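Local structure of glutamate racemase (Bacillus anthracis, 2DWU) at residues B[102-107]-B[131-136]; B[182-187]-B[196-201]; B[57-62]-B[89-94]; B[117-122]-B[174-179]. The protein is a two-domain alpha/beta enzyme of the Asp/Glu/hydantoin racemase family, with D-glutamic acid bound between its domains in this model. All blocks are in the same frame, centred on the assembly; numbering follows the deposited sequence.

Interaction 1. Residues B[102-107]-B[131-136]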
loop_
_atom_site.group_PDB
_atom_site.type_symbol
_atom_site.label_atom_id
_atom_site.label_comp_id
_atom_site.label_asym_id
_atom_site.label_seq_id
_atom_site.Cartn_x
_atom_site.Cartn_y
_atom_site.Cartn_z
ATOM N N PRO B 102 3.608 8.101 0.375
ATOM C CA PRO B 102 3.458 6.666 0.117
ATOM C C PRO B 102 4.694 5.902 0.583
ATOM O O PRO B 102 4.573 4.786 1.102
ATOM C CB PRO B 102 3.281 6.587 -1.415
ATOM C CG PRO B 102 2.575 7.858 -1.715
ATOM C CD PRO B 102 3.343 8.891 -0.840
ATOM N N GLY B 103 5.875 6.505 0.420
ATOM C CA GLY B 103 7.119 5.865 0.849
ATOM C C GLY B 103 7.185 5.752 2.377
ATOM O O GLY B 103 7.593 4.720 2.910
ATOM N N ALA B 104 6.795 6.825 3.067
ATOM C CA ALA B 104 6.771 6.814 4.537
ATOM C C ALA B 104 5.805 5.737 5.037
ATOM O O ALA B 104 6.127 4.971 5.955
ATOM C CB ALA B 104 6.345 8.176 5.083
ATOM N N ARG B 105 4.625 5.674 4.421
ATOM C CA ARG B 105 3.620 4.698 4.835
ATOM C C ARG B 105 4.144 3.259 4.681
ATOM O O ARG B 105 3.946 2.397 5.555
ATOM C CB ARG B 105 2.348 4.903 3.993
ATOM C CG ARG B 105 1.085 4.425 4.702
ATOM C CD ARG B 105 -0.134 4.594 3.769
ATOM N NE ARG B 105 -0.188 5.923 3.142
ATOM C CZ ARG B 105 -0.428 7.083 3.764
ATOM N NH1 ARG B 105 -0.667 7.132 5.081
ATOM N NH2 ARG B 105 -0.413 8.225 3.056
ATOM N N ALA B 106 4.802 2.983 3.557
ATOM C CA ALA B 106 5.330 1.667 3.322
ATOM C C ALA B 106 6.466 1.344 4.315
ATOM O O ALA B 106 6.643 0.189 4.728
ATOM C CB ALA B 106 5.839 1.566 1.851
ATOM N N ALA B 107 7.237 2.365 4.677
ATOM C CA ALA B 107 8.332 2.162 5.630
ATOM C C ALA B 107 7.766 1.703 6.979
ATOM O O ALA B 107 8.330 0.812 7.629
ATOM C CB ALA B 107 9.124 3.477 5.792
ATOM N N GLU B 131 10.665 12.993 7.801
ATOM C CA GLU B 131 10.532 12.835 9.245
ATOM C C GLU B 131 9.152 13.312 9.689
ATOM O O GLU B 131 8.502 12.644 10.514
ATOM C CB GLU B 131 11.614 13.628 9.990
ATOM C CG GLU B 131 11.572 13.340 11.489
ATOM C CD GLU B 131 12.728 13.942 12.259
ATOM O OE1 GLU B 131 13.222 13.268 13.187
ATOM O OE2 GLU B 131 13.140 15.074 11.956
ATOM N N LYS B 132 8.691 14.437 9.149
ATOM C CA LYS B 132 7.381 14.941 9.536
ATOM C C LYS B 132 6.263 13.982 9.141
ATOM O O LYS B 132 5.348 13.752 9.922
ATOM C CB LYS B 132 7.134 16.319 8.941
ATOM C CG LYS B 132 8.077 17.354 9.550
ATOM C CD LYS B 132 7.684 18.749 9.204
ATOM C CE LYS B 132 7.864 19.057 7.750
ATOM N NZ LYS B 132 7.328 20.438 7.462
ATOM N N ALA B 133 6.342 13.402 7.943
ATOM C CA ALA B 133 5.304 12.466 7.527
ATOM C C ALA B 133 5.310 11.208 8.378
ATOM O O ALA B 133 4.245 10.683 8.744
ATOM C CB ALA B 133 5.489 12.092 6.047
ATOM N N LEU B 134 6.504 10.701 8.651
ATOM C CA LEU B 134 6.623 9.507 9.454
ATOM C C LEU B 134 6.082 9.735 10.859
ATOM O O LEU B 134 5.323 8.902 11.368
ATOM C CB LEU B 134 8.079 9.045 9.512
ATOM C CG LEU B 134 8.539 8.346 8.210
ATOM C CD1 LEU B 134 10.076 8.287 8.127
ATOM C CD2 LEU B 134 7.922 6.945 8.198
ATOM N N HIS B 135 6.444 10.860 11.463
ATOM C CA HIS B 135 5.990 11.134 12.829
ATOM C C HIS B 135 4.523 11.430 12.948
ATOM O O HIS B 135 3.938 11.209 14.008
ATOM C CB HIS B 135 6.836 12.253 13.444
ATOM C CG HIS B 135 8.182 11.780 13.875
ATOM N ND1 HIS B 135 9.248 12.632 14.058
ATOM C CD2 HIS B 135 8.645 10.535 14.133
ATOM C CE1 HIS B 135 10.314 11.930 14.407
ATOM N NE2 HIS B 135 9.976 10.657 14.460
ATOM N N GLU B 136 3.924 11.881 11.854
ATOM C CA GLU B 136 2.486 12.129 11.862
ATOM C C GLU B 136 1.775 10.797 12.063
ATOM O O GLU B 136 0.741 10.740 12.714
ATOM C CB GLU B 136 2.045 12.751 10.547
ATOM C CG GLU B 136 0.589 13.197 10.550
ATOM C CD GLU B 136 0.207 13.986 9.304
ATOM O OE1 GLU B 136 -0.921 14.529 9.267
ATOM O OE2 GLU B 136 1.022 14.068 8.363
#
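A104 and L134 mark the crossing of two helical segments, 102-107 and 131-136, whose axes approach to 9.1 Å at an angle of -49°, with the CA atoms of A104 and L134 only 5.6 Å apart. Small residues make such closeness possible, and A104 does most of the work on its side. Its methyl is met by two successive residues of the partner: A104 CB lies 4.1 Å from A133 CB and 3.7 Å from L134 CD2. The leucine is the longer arm. With its CG beside the backbone N and anti to the carbonyl carbon (chi1 -76°), one branch, CD2, bends in over the 102-107 helix, where it also rests 3.5 Å from A104 O. A turn further on, A107 CB adds a looser touch to the same methyl, L134 CD2, at 4.4 Å. All four of these residues are buried, and the contact is purely apolar in its side chains. R105 points away from it, forming a salt bridge with E218 and hydrogen bonds to Q224 and S220 of the second subunit, which places the pair beside the dimer interface. Toward the sheet, A106 rests on I209 and L134 on V143. The arrangement is that of two neighbouring helices layered on one face of a parallel sheet, here the four-stranded sheet of the second alpha/beta domain.

Interaction 2. Residues B[182-187]-B[196-201]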
loop_
_atom_site.group_PDB
_atom_site.type_symbol
_atom_site.label_atom_id
_atom_site.label_comp_id
_atom_site.label_asym_id
_atom_site.label_seq_id
_atom_site.Cartn_x
_atom_site.Cartn_y
_atom_site.Cartn_z
ATOM N N ASP B 182 16.526 -0.511 9.792
ATOM C CA ASP B 182 16.199 -1.779 9.161
ATOM C C ASP B 182 15.368 -1.534 7.898
ATOM O O ASP B 182 14.932 -2.475 7.250
ATOM C CB ASP B 182 15.462 -2.741 10.126
ATOM C CG ASP B 182 14.057 -2.276 10.510
ATOM O OD1 ASP B 182 13.603 -1.193 10.077
ATOM O OD2 ASP B 182 13.405 -3.036 11.273
ATOM N N THR B 183 15.188 -0.261 7.555
ATOM C CA THR B 183 14.389 0.140 6.395
ATOM C C THR B 183 15.026 1.390 5.774
ATOM O O THR B 183 15.501 2.251 6.499
ATOM C CB THR B 183 12.948 0.477 6.884
ATOM O OG1 THR B 183 12.388 -0.678 7.532
ATOM C CG2 THR B 183 12.046 0.905 5.707
ATOM N N LEU B 184 15.056 1.489 4.440
ATOM C CA LEU B 184 15.626 2.659 3.773
ATOM C C LEU B 184 14.676 3.088 2.663
ATOM O O LEU B 184 14.348 2.289 1.784
ATOM C CB LEU B 184 16.992 2.337 3.134
ATOM C CG LEU B 184 17.498 3.512 2.274
ATOM C CD1 LEU B 184 18.013 4.598 3.181
ATOM C CD2 LEU B 184 18.583 3.041 1.298
ATOM N N ILE B 185 14.233 4.335 2.715
ATOM C CA ILE B 185 13.364 4.866 1.675
ATOM C C ILE B 185 14.212 5.524 0.587
ATOM O O ILE B 185 15.054 6.393 0.879
ATOM C CB ILE B 185 12.401 5.917 2.247
ATOM C CG1 ILE B 185 11.500 5.277 3.315
ATOM C CG2 ILE B 185 11.557 6.543 1.083
ATOM C CD1 ILE B 185 10.676 6.307 4.118
ATOM N N LEU B 186 14.034 5.090 -0.662
ATOM C CA LEU B 186 14.736 5.725 -1.781
ATOM C C LEU B 186 13.925 6.983 -2.131
ATOM O O LEU B 186 13.025 6.947 -2.990
ATOM C CB LEU B 186 14.774 4.773 -2.978
ATOM C CG LEU B 186 15.438 3.429 -2.747
ATOM C CD1 LEU B 186 15.504 2.643 -4.084
ATOM C CD2 LEU B 186 16.861 3.638 -2.197
ATOM N N GLY B 187 14.260 8.084 -1.455
ATOM C CA GLY B 187 13.553 9.342 -1.608
ATOM C C GLY B 187 13.937 10.229 -2.779
ATOM O O GLY B 187 14.000 11.448 -2.640
ATOM N N SER B 196 20.555 -2.309 -6.709
ATOM C CA SER B 196 21.530 -3.358 -6.450
ATOM C C SER B 196 22.747 -2.878 -5.692
ATOM O O SER B 196 23.230 -3.572 -4.792
ATOM C CB SER B 196 21.980 -4.008 -7.753
ATOM O OG SER B 196 20.889 -4.676 -8.346
ATOM N N TYR B 197 23.251 -1.703 -6.053
ATOM C CA TYR B 197 24.436 -1.155 -5.399
ATOM C C TYR B 197 24.142 -0.852 -3.951
ATOM O O TYR B 197 24.947 -1.118 -3.067
ATOM C CB TYR B 197 24.891 0.148 -6.072
ATOM C CG TYR B 197 25.386 -0.012 -7.485
ATOM C CD1 TYR B 197 24.527 0.141 -8.571
ATOM C CD2 TYR B 197 26.718 -0.330 -7.732
ATOM C CE1 TYR B 197 24.999 -0.020 -9.882
ATOM C CE2 TYR B 197 27.194 -0.494 -9.023
ATOM C CZ TYR B 197 26.334 -0.338 -10.090
ATOM O OH TYR B 197 26.817 -0.498 -11.373
ATOM N N ILE B 198 22.976 -0.266 -3.723
ATOM C CA ILE B 198 22.566 0.115 -2.381
ATOM C C ILE B 198 22.413 -1.094 -1.467
ATOM O O ILE B 198 22.890 -1.081 -0.321
ATOM C CB ILE B 198 21.252 0.938 -2.455
ATOM C CG1 ILE B 198 21.555 2.278 -3.144
ATOM C CG2 ILE B 198 20.687 1.176 -1.053
ATOM C CD1 ILE B 198 20.301 3.078 -3.495
ATOM N N LYS B 199 21.759 -2.133 -1.966
ATOM C CA LYS B 199 21.564 -3.354 -1.182
ATOM C C LYS B 199 22.909 -3.948 -0.800
ATOM O O LYS B 199 23.092 -4.426 0.315
ATOM C CB LYS B 199 20.787 -4.398 -1.981
ATOM C CG LYS B 199 19.364 -4.008 -2.286
ATOM C CD LYS B 199 18.625 -5.076 -3.075
ATOM C CE LYS B 199 17.120 -4.803 -3.025
ATOM N NZ LYS B 199 16.327 -5.786 -3.803
ATOM N N LYS B 200 23.844 -3.936 -1.740
ATOM C CA LYS B 200 25.170 -4.478 -1.480
ATOM C C LYS B 200 25.873 -3.696 -0.374
ATOM O O LYS B 200 26.576 -4.269 0.471
ATOM C CB LYS B 200 26.010 -4.429 -2.761
ATOM C CG LYS B 200 27.493 -4.728 -2.556
ATOM C CD LYS B 200 27.745 -6.180 -2.191
ATOM C CE LYS B 200 27.533 -7.082 -3.392
ATOM N NZ LYS B 200 26.197 -6.849 -4.020
ATOM N N GLU B 201 25.674 -2.384 -0.370
ATOM C CA GLU B 201 26.308 -1.525 0.612
ATOM C C GLU B 201 25.680 -1.601 2.011
ATOM O O GLU B 201 26.392 -1.572 3.011
ATOM C CB GLU B 201 26.288 -0.075 0.102
ATOM C CG GLU B 201 27.131 0.894 0.925
ATOM C CD GLU B 201 28.642 0.632 0.802
ATOM O OE1 GLU B 201 29.366 0.905 1.778
ATOM O OE2 GLU B 201 29.102 0.172 -0.270
#
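The helical segment 196-201 packs against strand 183-187, with no pair of CA atoms nearer than the 9.6 Å between those of L184 and I198. The gap is closed by one isoleucine set against two leucines two positions apart on the strand. I198 divides its labour between its branches: CG2, anti to the backbone N, meets L184 CD2 at 3.7 Å, whereas the longer arm carries I198 CD1 to L186 CD2, also at 3.7 Å. The approaches differ in direction: L184 and I198 cross at about a right angle, while L186 and I198 slide past one another in opposite directions. In L184 the CB already points at the helix, and CG anti to the backbone N (chi1 172°) leaves CD2 as the methyl that meets I198. All three residues are buried, and I208 of the next strand touches each of them, completing the apolar layer. Just before the strand, the carboxylate of D182 serves as a polar anchor: T183 OG1 donates to D182 OD1 at 2.9 Å from above the carboxylate plane, 51° out of it. D182 OD2 in turn receives the backbone N atoms of K112 and K113, tying the start of the strand to the loop that leads into the neighbouring strand 115-120. Strand 183-187, helix 195-202 and strand 207-210 together make a beta-alpha-beta crossover between adjacent parallel strands, and this contact is its helix-to-sheet seam.

Interaction 3. Residues B[57-62]-B[89-94]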
loop_
_atom_site.group_PDB
_atom_site.type_symbol
_atom_site.label_atom_id
_atom_site.label_comp_id
_atom_site.label_asym_id
_atom_site.label_seq_id
_atom_site.Cartn_x
_atom_site.Cartn_y
_atom_site.Cartn_z
ATOM N N PHE B 57 8.146 26.638 -10.627
ATOM C CA PHE B 57 8.282 25.731 -11.770
ATOM C C PHE B 57 7.208 24.638 -11.781
ATOM O O PHE B 57 6.735 24.223 -12.851
ATOM C CB PHE B 57 9.644 25.017 -11.771
ATOM C CG PHE B 57 10.832 25.931 -11.881
ATOM C CD1 PHE B 57 10.694 27.266 -12.247
ATOM C CD2 PHE B 57 12.112 25.417 -11.675
ATOM C CE1 PHE B 57 11.823 28.082 -12.413
ATOM C CE2 PHE B 57 13.248 26.227 -11.841
ATOM C CZ PHE B 57 13.089 27.561 -12.212
ATOM N N VAL B 58 6.880 24.116 -10.604
ATOM C CA VAL B 58 5.874 23.069 -10.506
ATOM C C VAL B 58 4.514 23.636 -10.909
ATOM O O VAL B 58 3.756 22.991 -11.635
ATOM C CB VAL B 58 5.822 22.500 -9.078
ATOM C CG1 VAL B 58 4.572 21.625 -8.895
ATOM C CG2 VAL B 58 7.109 21.665 -8.817
ATOM N N PHE B 59 4.206 24.844 -10.456
ATOM C CA PHE B 59 2.928 25.418 -10.848
ATOM C C PHE B 59 2.850 25.690 -12.345
ATOM O O PHE B 59 1.759 25.659 -12.923
ATOM C CB PHE B 59 2.612 26.662 -10.019
ATOM C CG PHE B 59 1.887 26.339 -8.739
ATOM C CD1 PHE B 59 2.579 26.219 -7.533
ATOM C CD2 PHE B 59 0.521 26.057 -8.754
ATOM C CE1 PHE B 59 1.933 25.819 -6.367
ATOM C CE2 PHE B 59 -0.140 25.656 -7.594
ATOM C CZ PHE B 59 0.567 25.533 -6.392
ATOM N N GLU B 60 3.987 25.962 -12.982
ATOM C CA GLU B 60 4.016 26.150 -14.433
ATOM C C GLU B 60 3.698 24.798 -15.101
ATOM O O GLU B 60 2.997 24.747 -16.099
ATOM C CB GLU B 60 5.391 26.638 -14.907
ATOM C CG GLU B 60 5.749 28.016 -14.402
ATOM C CD GLU B 60 6.963 28.604 -15.090
ATOM O OE1 GLU B 60 7.729 27.850 -15.741
ATOM O OE2 GLU B 60 7.160 29.839 -14.977
ATOM N N MET B 61 4.207 23.697 -14.554
ATOM C CA MET B 61 3.901 22.393 -15.138
ATOM C C MET B 61 2.431 22.047 -14.921
ATOM O O MET B 61 1.812 21.414 -15.773
ATOM C CB MET B 61 4.788 21.276 -14.544
ATOM C CG MET B 61 6.209 21.297 -15.075
ATOM S SD MET B 61 7.188 19.878 -14.604
ATOM C CE MET B 61 7.680 20.312 -12.902
ATOM N N VAL B 62 1.876 22.440 -13.779
ATOM C CA VAL B 62 0.462 22.150 -13.517
ATOM C C VAL B 62 -0.408 22.899 -14.534
ATOM O O VAL B 62 -1.408 22.363 -15.009
ATOM C CB VAL B 62 0.049 22.548 -12.081
ATOM C CG1 VAL B 62 -1.484 22.463 -11.915
ATOM C CG2 VAL B 62 0.726 21.613 -11.082
ATOM N N GLN B 89 -2.198 20.584 -3.119
ATOM C CA GLN B 89 -3.386 19.940 -2.588
ATOM C C GLN B 89 -4.414 20.986 -2.192
ATOM O O GLN B 89 -5.618 20.746 -2.293
ATOM C CB GLN B 89 -3.020 19.048 -1.401
ATOM C CG GLN B 89 -2.135 17.884 -1.839
ATOM C CD GLN B 89 -1.800 16.920 -0.719
ATOM O OE1 GLN B 89 -1.558 17.330 0.423
ATOM N NE2 GLN B 89 -1.758 15.627 -1.048
ATOM N N GLU B 90 -3.933 22.146 -1.770
ATOM C CA GLU B 90 -4.822 23.237 -1.387
ATOM C C GLU B 90 -5.433 23.872 -2.638
ATOM O O GLU B 90 -6.641 24.112 -2.698
ATOM C CB GLU B 90 -4.035 24.298 -0.611
ATOM C CG GLU B 90 -4.865 25.445 -0.021
ATOM C CD GLU B 90 -5.559 26.311 -1.071
ATOM O OE1 GLU B 90 -4.883 26.772 -2.025
ATOM O OE2 GLU B 90 -6.787 26.541 -0.934
ATOM N N ALA B 91 -4.591 24.138 -3.632
ATOM C CA ALA B 91 -5.024 24.787 -4.866
ATOM C C ALA B 91 -5.957 23.995 -5.787
ATOM O O ALA B 91 -6.897 24.562 -6.351
ATOM C CB ALA B 91 -3.806 25.242 -5.657
ATOM N N LEU B 92 -5.702 22.698 -5.943
ATOM C CA LEU B 92 -6.504 21.865 -6.831
ATOM C C LEU B 92 -7.632 21.125 -6.150
ATOM O O LEU B 92 -7.561 20.819 -4.964
ATOM C CB LEU B 92 -5.603 20.851 -7.538
ATOM C CG LEU B 92 -4.364 21.458 -8.199
ATOM C CD1 LEU B 92 -3.570 20.362 -8.897
ATOM C CD2 LEU B 92 -4.773 22.543 -9.190
ATOM N N SER B 93 -8.665 20.813 -6.927
ATOM C CA SER B 93 -9.825 20.085 -6.426
ATOM C C SER B 93 -9.700 18.580 -6.707
ATOM O O SER B 93 -10.396 17.761 -6.096
ATOM C CB SER B 93 -11.097 20.645 -7.068
ATOM O OG SER B 93 -11.144 22.050 -6.882
ATOM N N ILE B 94 -8.820 18.213 -7.634
ATOM C CA ILE B 94 -8.608 16.801 -7.940
ATOM C C ILE B 94 -7.596 16.237 -6.935
ATOM O O ILE B 94 -6.887 17.005 -6.265
ATOM C CB ILE B 94 -8.042 16.603 -9.375
ATOM C CG1 ILE B 94 -6.745 17.399 -9.531
ATOM C CG2 ILE B 94 -9.098 17.006 -10.418
ATOM C CD1 ILE B 94 -5.969 17.099 -10.805
#
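F59 and V62 of helix 51-65 meet A91 and L92, at the end of helix 78-91, where two consecutive helices pack side by side on the parallel sheet of the first alpha/beta domain. The backbones stay well separated, the CA atoms of F59 and A91 being 10.0 Å apart and those of V62 and L92 9.7 Å, so side chains have to bridge the interval. The phenyl ring of F59 does so with its rim: A91 CB sits at the ring edge, near its plane, 4.2 Å from F59 CE2. With chi2 at 97°, the ring stands nearly perpendicular to the plane through F59 CA, CB and CG, and its CE2 edge is what reaches A91. One turn along, V62 CG1 faces L92 CD1 at 4.2 Å, a methyl-to-methyl touch. L92 is the first residue to leave helical backbone angles (phi/psi -95/154°), yet its side chain still points toward helix 51-65, so the apolar contact carries on past the helix end. The two halves differ in burial: V62 is enclosed, whereas A91 is exposed and F59 only partly covered. On another flank of helix 51-65, R43 makes a salt bridge with E60 and a cation-pi contact with F57. L88 of helix 78-91 touches both F59 and V62. Beneath lies the six-stranded sheet, with V62 resting on L13 of strand 9-14 and, together with L92, on L73 of strand 70-75.

Interaction 4. Residues B[117-122]-B[174-179]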
loop_
_atom_site.group_PDB
_atom_site.type_symbol
_atom_site.label_atom_id
_atom_site.label_comp_id
_atom_site.label_asym_id
_atom_site.label_seq_id
_atom_site.Cartn_x
_atom_site.Cartn_y
_atom_site.Cartn_z
ATOM N N GLY B 117 15.755 4.812 7.565
ATOM C CA GLY B 117 16.647 5.761 6.930
ATOM C C GLY B 117 15.961 6.295 5.667
ATOM O O GLY B 117 15.052 5.666 5.132
ATOM N N VAL B 118 16.353 7.475 5.214
ATOM C CA VAL B 118 15.832 7.976 3.937
ATOM C C VAL B 118 16.899 8.844 3.311
ATOM O O VAL B 118 17.566 9.626 3.993
ATOM C CB VAL B 118 14.514 8.767 4.049
ATOM C CG1 VAL B 118 14.686 9.984 4.960
ATOM C CG2 VAL B 118 14.070 9.198 2.639
ATOM N N ILE B 119 17.069 8.675 2.003
ATOM C CA ILE B 119 18.071 9.404 1.228
ATOM C C ILE B 119 17.380 10.152 0.100
ATOM O O ILE B 119 16.326 9.723 -0.395
ATOM C CB ILE B 119 19.173 8.471 0.640
ATOM C CG1 ILE B 119 18.558 7.291 -0.132
ATOM C CG2 ILE B 119 20.047 7.977 1.817
ATOM C CD1 ILE B 119 19.591 6.500 -0.934
ATOM N N GLY B 120 17.955 11.281 -0.295
ATOM C CA GLY B 120 17.339 12.057 -1.359
ATOM C C GLY B 120 18.163 13.284 -1.630
ATOM O O GLY B 120 19.298 13.394 -1.142
ATOM N N THR B 121 17.615 14.206 -2.414
ATOM C CA THR B 121 18.349 15.433 -2.746
ATOM C C THR B 121 18.438 16.351 -1.540
ATOM O O THR B 121 17.753 16.166 -0.543
ATOM C CB THR B 121 17.620 16.269 -3.825
ATOM O OG1 THR B 121 16.345 16.688 -3.294
ATOM C CG2 THR B 121 17.428 15.480 -5.115
ATOM N N VAL B 122 19.304 17.349 -1.645
ATOM C CA VAL B 122 19.419 18.301 -0.568
ATOM C C VAL B 122 18.061 18.969 -0.299
ATOM O O VAL B 122 17.657 19.116 0.852
ATOM C CB VAL B 122 20.471 19.352 -0.903
ATOM C CG1 VAL B 122 20.376 20.493 0.083
ATOM C CG2 VAL B 122 21.851 18.719 -0.862
ATOM N N LEU B 174 27.808 6.004 3.411
ATOM C CA LEU B 174 28.652 5.827 4.596
ATOM C C LEU B 174 27.946 6.304 5.883
ATOM O O LEU B 174 27.915 5.580 6.882
ATOM C CB LEU B 174 29.981 6.564 4.410
ATOM C CG LEU B 174 31.210 6.159 5.244
ATOM C CD1 LEU B 174 31.870 7.419 5.738
ATOM C CD2 LEU B 174 30.852 5.248 6.396
ATOM N N PRO B 175 27.341 7.503 5.878
ATOM C CA PRO B 175 26.679 7.925 7.120
ATOM C C PRO B 175 25.592 6.963 7.614
ATOM O O PRO B 175 25.425 6.786 8.832
ATOM C CB PRO B 175 26.115 9.294 6.764
ATOM C CG PRO B 175 27.127 9.818 5.753
ATOM C CD PRO B 175 27.326 8.589 4.879
ATOM N N LEU B 176 24.855 6.334 6.694
ATOM C CA LEU B 176 23.806 5.410 7.108
ATOM C C LEU B 176 24.322 4.063 7.548
ATOM O O LEU B 176 23.624 3.366 8.289
ATOM C CB LEU B 176 22.753 5.197 6.001
ATOM C CG LEU B 176 21.680 6.280 5.895
ATOM C CD1 LEU B 176 20.760 5.944 4.743
ATOM C CD2 LEU B 176 20.886 6.402 7.206
ATOM N N THR B 177 25.515 3.667 7.090
ATOM C CA THR B 177 26.063 2.371 7.491
ATOM C C THR B 177 26.406 2.433 8.976
ATOM O O THR B 177 26.533 1.397 9.628
ATOM C CB THR B 177 27.355 1.991 6.734
ATOM O OG1 THR B 177 28.389 2.927 7.054
ATOM C CG2 THR B 177 27.106 1.954 5.210
ATOM N N LYS B 178 26.527 3.651 9.502
ATOM C CA LYS B 178 26.876 3.844 10.915
ATOM C C LYS B 178 25.646 3.881 11.792
ATOM O O LYS B 178 25.747 3.840 13.023
ATOM C CB LYS B 178 27.611 5.171 11.115
ATOM C CG LYS B 178 28.954 5.246 10.415
ATOM C CD LYS B 178 29.548 6.615 10.604
ATOM C CE LYS B 178 30.879 6.715 9.871
ATOM N NZ LYS B 178 31.407 8.105 9.921
ATOM N N GLU B 179 24.480 3.985 11.161
ATOM C CA GLU B 179 23.241 4.081 11.919
ATOM C C GLU B 179 22.492 2.762 11.979
ATOM O O GLU B 179 22.627 1.900 11.118
ATOM C CB GLU B 179 22.349 5.146 11.284
ATOM C CG GLU B 179 23.008 6.524 11.186
ATOM C CD GLU B 179 23.200 7.206 12.527
ATOM O OE1 GLU B 179 23.840 8.287 12.554
ATOM O OE2 GLU B 179 22.713 6.674 13.554
#
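I119 holds CG1 between its backbone N and carbonyl carbon (chi1 52°), which places CG2 beside the N, and L176 carries CG anti to its own carbonyl carbon (chi1 -81°); together these settings bring I119 CG2 to 3.6 Å from L176 CD1. The two side chains cross obliquely. The other leucine branch lies over a glycine: L176 CD2 is 4.3 Å from G117 CA, and the missing side chain allows the leucine to settle close to the strand. L176 thus spans two strand residues, one with each methyl. In fold terms, strand 115-120 lies inside the parallel four-stranded sheet of the second domain, and the end of helix 162-177 packs on one face of it. That end is weakly bonded. T177 OG1 folds back to donate to L174 O at 2.7 Å, in the carbonyl plane and on a lone pair, with a C=O...donor angle of 129°. At its far end the strand runs into the ligand pocket: T121, which touches D-glutamic acid, stands at the N-cap of helix 122-127, its OG1 bonded to T124 N and paired with T79 OG1 from the other domain.

Interactions 1, 2 and 4 are built around one four-stranded sheet, whereas interaction 3 belongs to the other domain, its centre about 31 Å from that of interaction 2 and 30 Å from that of interaction 4. Interactions 2 and 4 are the closest pair, 9 Å between centres: their strands are neighbours, joined by probable hydrogen bonds from G117 N to T183 O (2.8 Å) and I185 N to G117 O (2.9 Å), and L184 CD1 touches L176 CD1. Interaction 1 takes the opposite face, A107 CB meeting I185 CD1 at 3.6 Å. D-glutamic acid is reached by T121 of interaction 4, with the L186 side chain of interaction 2 about 9 Å from it.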